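Local coordinates for testis-expressed protein 101 (Mus musculus, PDB 7BPS) that acts in fertilization by controlling sperm binding to the zona pellucida and sperm migration into the oviduct, probably through the adhesion molecule ADAM3, at residues I71-P76 and A81-N86; R172-I177 and V185-S190; V53-K58 and L149-G154. All coordinates share one frame; numbering follows the deposited sequence.

Interaction 1 lies within the first Ly6/uPAR domain, interaction 2 within the second, and interaction 3 spans the two. Centres of interactions 1 and 2 are about 13 Å apart, yet the contacts touch: Thr74 OG1 is 2.5 Å from Leu173 O, a probable hydrogen bond. Interactions 2 and 3 lie about 14 Å apart, centre to centre, and meet on neighbouring strands, where Val185 CG1 packs 3.6 Å from Phe151 CE1. Interactions 1 and 3 do not touch, their nearest atoms being about 6 Å apart, but segments 53-58 and 81-86 belong to one sheet. Together they illustrate how small sheet modules in tandem are joined through a shared interior.

Interaction 1 of 3, residues I71-P76 and A81-N86; sequences IQYTAP and AISYSN
Tyr73 lies along segment 81-86 with the rim of its ring turned to it: the carbonyl carbon of Ala81 and Ser83 CB sit at the ring edge, in its plane. Tyr73 CG is anti to its own carbonyl carbon (chi1 -58°), which sends the ring back beside Ile71, whose CG2 rests 3.5 Å above the plane, over the ring centre. The phenol reaches Ser83, with Tyr73 OH and Ser83 OG hydrogen-bonded at 2.6 Å. This bond pins the phenol end and gives both hydroxyls a partner, while Ile71 CG2 and the edge contacts set the ring's rotation. On the other face of the sheet, Gln72 and Ile82 form a non-hydrogen-bonded pair whose side chains cross obliquely, Gln72 OE1 lying 3.6 Å from Ile82 CD1. Ser83 N bonds to Ile71 O at 2.8 Å, and Ile71 N returns the bond to Ser83 O. Next comes a classic beta bulge, Tyr73 and Thr74 opposing Ala81; Tyr73 N donates to Ala81 O at 2.8 Å, whereas Ala81 N to Thr74 O is weak at 3.4 Å. Hairpin 68-72/80-88 closes one side of the first-domain sheet. Strand 37-46 flanks 80-88, its Leu43 and Val180 of strand 179-180 both packing on Tyr73 and Ser83.

Interaction 2 of 3, residues R172-I177 and V185-S190; sequences RLMAMI and VKETCS
The carboxylate of Glu187 is the flat group here, its two oxygens both met on their syn sides by backbone N-H groups of 172-177. Leu173 N donates to the syn lone pair of Glu187 OE2 at 2.8 Å, with an angle at hydrogen of 141°. Met174 N approaches Glu187 OE1 at 2.8 Å, 21° out of the carboxylate plane, in a straighter bond of 164°. Consecutive amides thus grip the two oxygens. An extended side chain, CG anti to the backbone N, carries the group from its strand to the turn. A water completes the ring of donors: it gives a hydrogen to Glu187 OE1 and accepts one from Met176 N, at 2.8 Å each. Met174 bends at chi2 and chi3 and crosses Val185 at about a right angle, its CG 4.0 Å from Val185 CG1. Two overlapping turns shape the loop, type I from Arg172 to Ala175 and type I' from Met174 to Ile177, while Cys189 ties it to the strand through a disulfide with Cys171. Tyr145 OH adds a bond to Glu187 OE2. With each carboxylate oxygen receiving two hydrogen bonds, the side chain is probably ionised and its rotation well fixed.

Interaction 3 of 3, residues V53-K58 and L149-G154; sequences VVLASK and LEFSGG
Phe151 meets Leu55 where two sheets pack face to face, and it is the first residue along segment 149-154 to touch segment 53-58. Leu149, two residues earlier on the same strand, packs instead on Ile45 and Glu187. At Phe151, CG stands anti to the carbonyl carbon (chi1 -61°), and the ring offers one face to the opposing strand. Leu55 CD2 lies over that face, 3.8 Å from the ring centroid and 21° off the normal, a CH-pi contact. The methyl sits offset toward the CD2 side of the rim, where Leu55 CD2 and Phe151 CD2 are 3.6 Å apart. The two side chains cross at about a right angle, and the CD2 branch of Leu55 does the touching. Past Ser152 the strand gives way to a loop. At Gly154, the carbonyl O comes 4.3 Å from Ser57 OG in a loose contact without a hydrogen bond; that hydroxyl pairs with Gln39 NE2. Leu43 of strand 37-46 and Val185 of strand 183-193 extend the apolar layer around Phe151. Here the central strands of two Ly6/uPAR modules, each a disulfide-bonded beta fold of the three-finger kind, pack sheet against sheet to join the tandem domains through a common core.

Interaction 1 of 3, residues I71-P76 and A81-N86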
loop_
_atom_site.group_PDB
_atom_site.type_symbol
_atom_site.label_atom_id
_atom_site.label_comp_id
_atom_site.label_asym_id
_atom_site.label_seq_id
_atom_site.Cartn_x
_atom_site.Cartn_y
_atom_site.Cartn_z
ATOM N N ILE A 71 3.754 7.940 -4.617
ATOM C CA ILE A 71 4.263 8.326 -3.275
ATOM C C ILE A 71 5.084 7.170 -2.698
ATOM O O ILE A 71 4.609 6.018 -2.687
ATOM C CB ILE A 71 3.114 8.740 -2.339
ATOM C CG1 ILE A 71 2.364 9.948 -2.891
ATOM C CG2 ILE A 71 3.627 9.006 -0.928
ATOM C CD1 ILE A 71 1.061 10.239 -2.183
ATOM N N GLN A 72 6.256 7.508 -2.179
ATOM C CA GLN A 72 6.997 6.668 -1.217
ATOM C C GLN A 72 6.777 7.260 0.174
ATOM O O GLN A 72 7.308 8.360 0.463
ATOM C CB GLN A 72 8.472 6.589 -1.603
ATOM C CG GLN A 72 9.267 5.762 -0.618
ATOM C CD GLN A 72 10.610 5.371 -1.161
ATOM O OE1 GLN A 72 10.800 4.249 -1.638
ATOM N NE2 GLN A 72 11.551 6.299 -1.031
ATOM N N TYR A 73 5.998 6.579 1.005
ATOM C CA TYR A 73 5.614 7.079 2.351
ATOM C C TYR A 73 6.827 6.918 3.258
ATOM O O TYR A 73 7.199 7.843 3.958
ATOM C CB TYR A 73 4.373 6.344 2.868
ATOM C CG TYR A 73 3.189 6.469 1.947
ATOM C CD1 TYR A 73 2.249 7.462 2.155
ATOM C CD2 TYR A 73 3.009 5.627 0.864
ATOM C CE1 TYR A 73 1.171 7.628 1.304
ATOM C CE2 TYR A 73 1.936 5.785 0.001
ATOM C CZ TYR A 73 1.004 6.782 0.231
ATOM O OH TYR A 73 -0.067 7.004 -0.592
ATOM N N THR A 74 7.444 5.748 3.183
ATOM C CA THR A 74 8.581 5.343 4.032
ATOM C C THR A 74 9.608 4.641 3.140
ATOM O O THR A 74 9.212 3.820 2.309
ATOM C CB THR A 74 8.113 4.458 5.194
ATOM O OG1 THR A 74 7.221 5.152 6.074
ATOM C CG2 THR A 74 9.290 3.939 5.989
ATOM N N ALA A 75 10.881 4.980 3.297
ATOM C CA ALA A 75 11.981 4.510 2.429
ATOM C C ALA A 75 12.758 3.408 3.127
ATOM O O ALA A 75 12.832 3.359 4.354
ATOM C CB ALA A 75 12.890 5.659 2.089
ATOM N N PRO A 76 13.360 2.487 2.350
ATOM C CA PRO A 76 14.278 1.497 2.909
ATOM C C PRO A 76 15.482 2.236 3.494
ATOM O O PRO A 76 15.680 3.420 3.231
ATOM C CB PRO A 76 14.624 0.610 1.711
ATOM C CG PRO A 76 14.425 1.511 0.502
ATOM C CD PRO A 76 13.261 2.402 0.887
ATOM N N ALA A 81 6.729 1.571 2.158
ATOM C CA ALA A 81 5.335 1.763 1.725
ATOM C C ALA A 81 5.349 2.690 0.512
ATOM O O ALA A 81 5.970 3.761 0.600
ATOM C CB ALA A 81 4.507 2.267 2.882
ATOM N N ILE A 82 4.725 2.265 -0.590
ATOM C CA ILE A 82 4.704 2.996 -1.887
ATOM C C ILE A 82 3.305 2.897 -2.501
ATOM O O ILE A 82 2.717 1.804 -2.444
ATOM C CB ILE A 82 5.752 2.405 -2.837
ATOM C CG1 ILE A 82 7.161 2.828 -2.420
ATOM C CG2 ILE A 82 5.440 2.779 -4.279
ATOM C CD1 ILE A 82 8.279 2.161 -3.226
ATOM N N SER A 83 2.802 3.974 -3.111
ATOM C CA SER A 83 1.502 3.942 -3.826
ATOM C C SER A 83 1.626 4.558 -5.214
ATOM O O SER A 83 2.462 5.460 -5.412
ATOM C CB SER A 83 0.386 4.571 -3.021
ATOM O OG SER A 83 0.559 5.963 -2.927
ATOM N N TYR A 84 0.823 4.038 -6.131
ATOM C CA TYR A 84 0.517 4.622 -7.455
ATOM C C TYR A 84 -0.992 4.808 -7.576
ATOM O O TYR A 84 -1.710 3.835 -7.315
ATOM C CB TYR A 84 1.012 3.690 -8.550
ATOM C CG TYR A 84 0.455 3.987 -9.915
ATOM C CD1 TYR A 84 1.070 4.883 -10.779
ATOM C CD2 TYR A 84 -0.699 3.367 -10.331
ATOM C CE1 TYR A 84 0.556 5.118 -12.044
ATOM C CE2 TYR A 84 -1.230 3.604 -11.580
ATOM C CZ TYR A 84 -0.599 4.472 -12.444
ATOM O OH TYR A 84 -1.154 4.666 -13.671
ATOM N N SER A 85 -1.442 6.012 -7.949
ATOM C CA SER A 85 -2.866 6.367 -8.134
ATOM C C SER A 85 -3.027 7.188 -9.415
ATOM O O SER A 85 -2.445 8.300 -9.534
ATOM C CB SER A 85 -3.410 7.078 -6.938
ATOM O OG SER A 85 -4.837 7.184 -7.008
ATOM N N ASN A 86 -3.788 6.632 -10.355
ATOM C CA ASN A 86 -4.104 7.261 -11.650
ATOM C C ASN A 86 -5.622 7.404 -11.745
ATOM O O ASN A 86 -6.291 6.398 -11.992
ATOM C CB ASN A 86 -3.523 6.464 -12.813
ATOM C CG ASN A 86 -4.013 6.995 -14.140
ATOM O OD1 ASN A 86 -4.449 8.139 -14.238
ATOM N ND2 ASN A 86 -4.029 6.144 -15.147
#

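Interaction 2 of 3, residues R172-I177 and V185-S190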
loop_
_atom_site.group_PDB
_atom_site.type_symbol
_atom_site.label_atom_id
_atom_site.label_comp_id
_atom_site.label_asym_id
_atom_site.label_seq_id
_atom_site.Cartn_x
_atom_site.Cartn_y
_atom_site.Cartn_z
ATOM N N ARG A 172 4.534 6.671 11.776
ATOM C CA ARG A 172 4.525 7.442 10.498
ATOM C C ARG A 172 4.987 6.568 9.333
ATOM O O ARG A 172 5.588 7.092 8.377
ATOM C CB ARG A 172 5.380 8.700 10.676
ATOM C CG ARG A 172 4.816 9.653 11.715
ATOM C CD ARG A 172 5.287 11.091 11.530
ATOM N NE ARG A 172 6.306 11.372 12.524
ATOM C CZ ARG A 172 6.193 12.216 13.537
ATOM N NH1 ARG A 172 5.107 12.947 13.679
ATOM N NH2 ARG A 172 7.193 12.351 14.385
ATOM N N LEU A 173 4.689 5.273 9.394
ATOM C CA LEU A 173 4.832 4.367 8.232
ATOM C C LEU A 173 4.113 5.003 7.036
ATOM O O LEU A 173 4.686 4.996 5.924
ATOM C CB LEU A 173 4.264 2.985 8.576
ATOM C CG LEU A 173 4.299 1.966 7.434
ATOM C CD1 LEU A 173 5.713 1.799 6.885
ATOM C CD2 LEU A 173 3.747 0.630 7.875
ATOM N N MET A 174 2.904 5.534 7.240
ATOM C CA MET A 174 2.112 6.096 6.121
ATOM C C MET A 174 2.299 7.626 6.071
ATOM O O MET A 174 1.491 8.316 5.430
ATOM C CB MET A 174 0.639 5.703 6.246
ATOM C CG MET A 174 0.382 4.260 5.925
ATOM S SD MET A 174 0.970 3.806 4.267
ATOM C CE MET A 174 -0.189 4.693 3.232
ATOM N N ALA A 175 3.371 8.133 6.681
ATOM C CA ALA A 175 3.819 9.542 6.610
ATOM C C ALA A 175 2.672 10.508 6.921
ATOM O O ALA A 175 2.704 11.601 6.404
ATOM C CB ALA A 175 4.426 9.805 5.260
ATOM N N MET A 176 1.729 10.130 7.787
ATOM C CA MET A 176 0.664 11.040 8.278
ATOM C C MET A 176 -0.239 11.418 7.109
ATOM O O MET A 176 -0.934 12.450 7.222
ATOM C CB MET A 176 1.258 12.309 8.908
ATOM C CG MET A 176 2.155 12.005 10.118
ATOM S SD MET A 176 2.744 13.515 10.921
ATOM C CE MET A 176 1.310 13.857 11.945
ATOM N N ILE A 177 -0.242 10.618 6.044
ATOM C CA ILE A 177 -1.211 10.790 4.919
ATOM C C ILE A 177 -2.442 9.911 5.204
ATOM O O ILE A 177 -2.256 8.735 5.480
ATOM C CB ILE A 177 -0.525 10.516 3.567
ATOM C CG1 ILE A 177 0.548 11.589 3.312
ATOM C CG2 ILE A 177 -1.564 10.447 2.447
ATOM C CD1 ILE A 177 1.554 11.275 2.240
ATOM N N VAL A 185 -6.948 5.825 5.443
ATOM C CA VAL A 185 -5.909 5.131 6.260
ATOM C C VAL A 185 -5.911 5.705 7.655
ATOM O O VAL A 185 -5.716 6.918 7.762
ATOM C CB VAL A 185 -4.466 5.302 5.724
ATOM C CG1 VAL A 185 -3.635 4.081 6.083
ATOM C CG2 VAL A 185 -4.420 5.574 4.239
ATOM N N LYS A 186 -5.964 4.835 8.653
ATOM C CA LYS A 186 -5.640 5.148 10.067
ATOM C C LYS A 186 -4.417 4.315 10.445
ATOM O O LYS A 186 -4.361 3.138 10.063
ATOM C CB LYS A 186 -6.828 4.866 10.990
ATOM C CG LYS A 186 -8.006 5.832 10.834
ATOM C CD LYS A 186 -8.791 6.119 12.129
ATOM C CE LYS A 186 -10.194 6.651 11.892
ATOM N NZ LYS A 186 -11.121 5.574 11.463
ATOM N N GLU A 187 -3.466 4.906 11.148
ATOM C CA GLU A 187 -2.225 4.225 11.572
ATOM C C GLU A 187 -2.173 4.333 13.089
ATOM O O GLU A 187 -2.338 5.432 13.590
ATOM C CB GLU A 187 -0.986 4.843 10.900
ATOM C CG GLU A 187 0.326 4.270 11.434
ATOM C CD GLU A 187 1.588 4.662 10.677
ATOM O OE1 GLU A 187 1.478 5.308 9.622
ATOM O OE2 GLU A 187 2.691 4.314 11.153
ATOM N N THR A 188 -1.918 3.230 13.780
ATOM C CA THR A 188 -1.623 3.213 15.232
ATOM C C THR A 188 -0.351 2.380 15.363
ATOM O O THR A 188 -0.129 1.507 14.485
ATOM C CB THR A 188 -2.837 2.710 16.038
ATOM O OG1 THR A 188 -3.186 1.434 15.520
ATOM C CG2 THR A 188 -4.067 3.591 15.910
ATOM N N CYS A 189 0.475 2.640 16.369
ATOM C CA CYS A 189 1.721 1.865 16.536
ATOM C C CYS A 189 2.264 1.977 17.954
ATOM O O CYS A 189 1.853 2.903 18.702
ATOM C CB CYS A 189 2.760 2.309 15.508
ATOM S SG CYS A 189 3.932 3.550 16.105
ATOM N N SER A 190 3.154 1.044 18.272
ATOM C CA SER A 190 4.272 1.201 19.229
ATOM C C SER A 190 5.574 1.348 18.450
ATOM O O SER A 190 5.720 0.744 17.339
ATOM C CB SER A 190 4.381 0.007 20.116
ATOM O OG SER A 190 3.180 -0.181 20.789
HETATM O O HOH W 1 0.813 7.978 9.285
#

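Interaction 3 of 3, residues V53-K58 and L149-G154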
loop_
_atom_site.group_PDB
_atom_site.type_symbol
_atom_site.label_atom_id
_atom_site.label_comp_id
_atom_site.label_asym_id
_atom_site.label_seq_id
_atom_site.Cartn_x
_atom_site.Cartn_y
_atom_site.Cartn_z
ATOM N N VAL A 53 2.524 -6.806 0.926
ATOM C CA VAL A 53 1.048 -6.646 0.952
ATOM C C VAL A 53 0.671 -5.733 -0.223
ATOM O O VAL A 53 1.293 -4.688 -0.380
ATOM C CB VAL A 53 0.575 -6.081 2.300
ATOM C CG1 VAL A 53 -0.941 -5.943 2.364
ATOM C CG2 VAL A 53 1.059 -6.962 3.430
ATOM N N VAL A 54 -0.300 -6.142 -1.026
ATOM C CA VAL A 54 -0.815 -5.367 -2.182
ATOM C C VAL A 54 -2.324 -5.135 -1.995
ATOM O O VAL A 54 -3.109 -6.142 -1.958
ATOM C CB VAL A 54 -0.465 -6.066 -3.500
ATOM C CG1 VAL A 54 -0.853 -5.240 -4.681
ATOM C CG2 VAL A 54 1.015 -6.361 -3.575
ATOM N N LEU A 55 -2.693 -3.860 -1.793
ATOM C CA LEU A 55 -4.073 -3.331 -1.845
ATOM C C LEU A 55 -4.220 -2.643 -3.207
ATOM O O LEU A 55 -3.595 -1.580 -3.422
ATOM C CB LEU A 55 -4.326 -2.368 -0.678
ATOM C CG LEU A 55 -4.060 -2.937 0.719
ATOM C CD1 LEU A 55 -2.639 -2.619 1.181
ATOM C CD2 LEU A 55 -5.052 -2.429 1.753
ATOM N N ALA A 56 -4.960 -3.273 -4.119
ATOM C CA ALA A 56 -5.171 -2.822 -5.511
ATOM C C ALA A 56 -6.666 -2.586 -5.763
ATOM O O ALA A 56 -7.486 -3.536 -5.630
ATOM C CB ALA A 56 -4.593 -3.819 -6.491
ATOM N N SER A 57 -6.989 -1.350 -6.138
ATOM C CA SER A 57 -8.358 -0.872 -6.419
ATOM C C SER A 57 -8.453 -0.306 -7.839
ATOM O O SER A 57 -7.651 0.567 -8.182
ATOM C CB SER A 57 -8.770 0.153 -5.429
ATOM O OG SER A 57 -9.968 0.737 -5.858
ATOM N N LYS A 58 -9.427 -0.793 -8.611
ATOM C CA LYS A 58 -9.916 -0.151 -9.854
ATOM C C LYS A 58 -11.431 0.048 -9.730
ATOM O O LYS A 58 -12.115 -0.860 -9.249
ATOM C CB LYS A 58 -9.531 -0.994 -11.061
ATOM C CG LYS A 58 -8.045 -0.992 -11.367
ATOM C CD LYS A 58 -7.738 -1.457 -12.767
ATOM C CE LYS A 58 -6.251 -1.597 -13.025
ATOM N NZ LYS A 58 -5.995 -1.999 -14.429
ATOM N N LEU A 149 -2.437 -0.814 10.274
ATOM C CA LEU A 149 -3.005 0.086 9.261
ATOM C C LEU A 149 -4.435 -0.354 9.018
ATOM O O LEU A 149 -4.622 -1.506 8.661
ATOM C CB LEU A 149 -2.171 0.041 7.983
ATOM C CG LEU A 149 -0.719 0.485 8.149
ATOM C CD1 LEU A 149 -0.023 0.469 6.801
ATOM C CD2 LEU A 149 -0.610 1.859 8.800
ATOM N N GLU A 150 -5.371 0.573 9.205
ATOM C CA GLU A 150 -6.831 0.388 9.015
ATOM C C GLU A 150 -7.202 1.053 7.688
ATOM O O GLU A 150 -7.010 2.275 7.578
ATOM C CB GLU A 150 -7.501 1.069 10.210
ATOM C CG GLU A 150 -8.740 0.418 10.704
ATOM C CD GLU A 150 -8.413 -0.926 11.300
ATOM O OE1 GLU A 150 -7.561 -0.984 12.256
ATOM O OE2 GLU A 150 -9.005 -1.918 10.788
ATOM N N PHE A 151 -7.652 0.298 6.696
ATOM C CA PHE A 151 -8.119 0.841 5.396
ATOM C C PHE A 151 -9.638 0.716 5.276
ATOM O O PHE A 151 -10.198 -0.304 5.708
ATOM C CB PHE A 151 -7.432 0.132 4.240
ATOM C CG PHE A 151 -5.940 0.307 4.250
ATOM C CD1 PHE A 151 -5.363 1.393 3.632
ATOM C CD2 PHE A 151 -5.127 -0.630 4.860
ATOM C CE1 PHE A 151 -3.986 1.525 3.610
ATOM C CE2 PHE A 151 -3.751 -0.501 4.823
ATOM C CZ PHE A 151 -3.182 0.578 4.211
ATOM N N SER A 152 -10.277 1.753 4.739
ATOM C CA SER A 152 -11.752 1.824 4.582
ATOM C C SER A 152 -12.084 2.594 3.315
ATOM O O SER A 152 -11.245 3.328 2.820
ATOM C CB SER A 152 -12.453 2.381 5.807
ATOM O OG SER A 152 -11.864 3.593 6.194
ATOM N N GLY A 153 -13.254 2.322 2.752
ATOM C CA GLY A 153 -13.720 2.959 1.513
ATOM C C GLY A 153 -13.329 2.119 0.328
ATOM O O GLY A 153 -12.447 1.254 0.488
ATOM N N GLY A 154 -14.012 2.351 -0.792
ATOM C CA GLY A 154 -13.652 1.851 -2.124
ATOM C C GLY A 154 -13.830 0.363 -2.230
ATOM O O GLY A 154 -13.281 -0.188 -3.196
#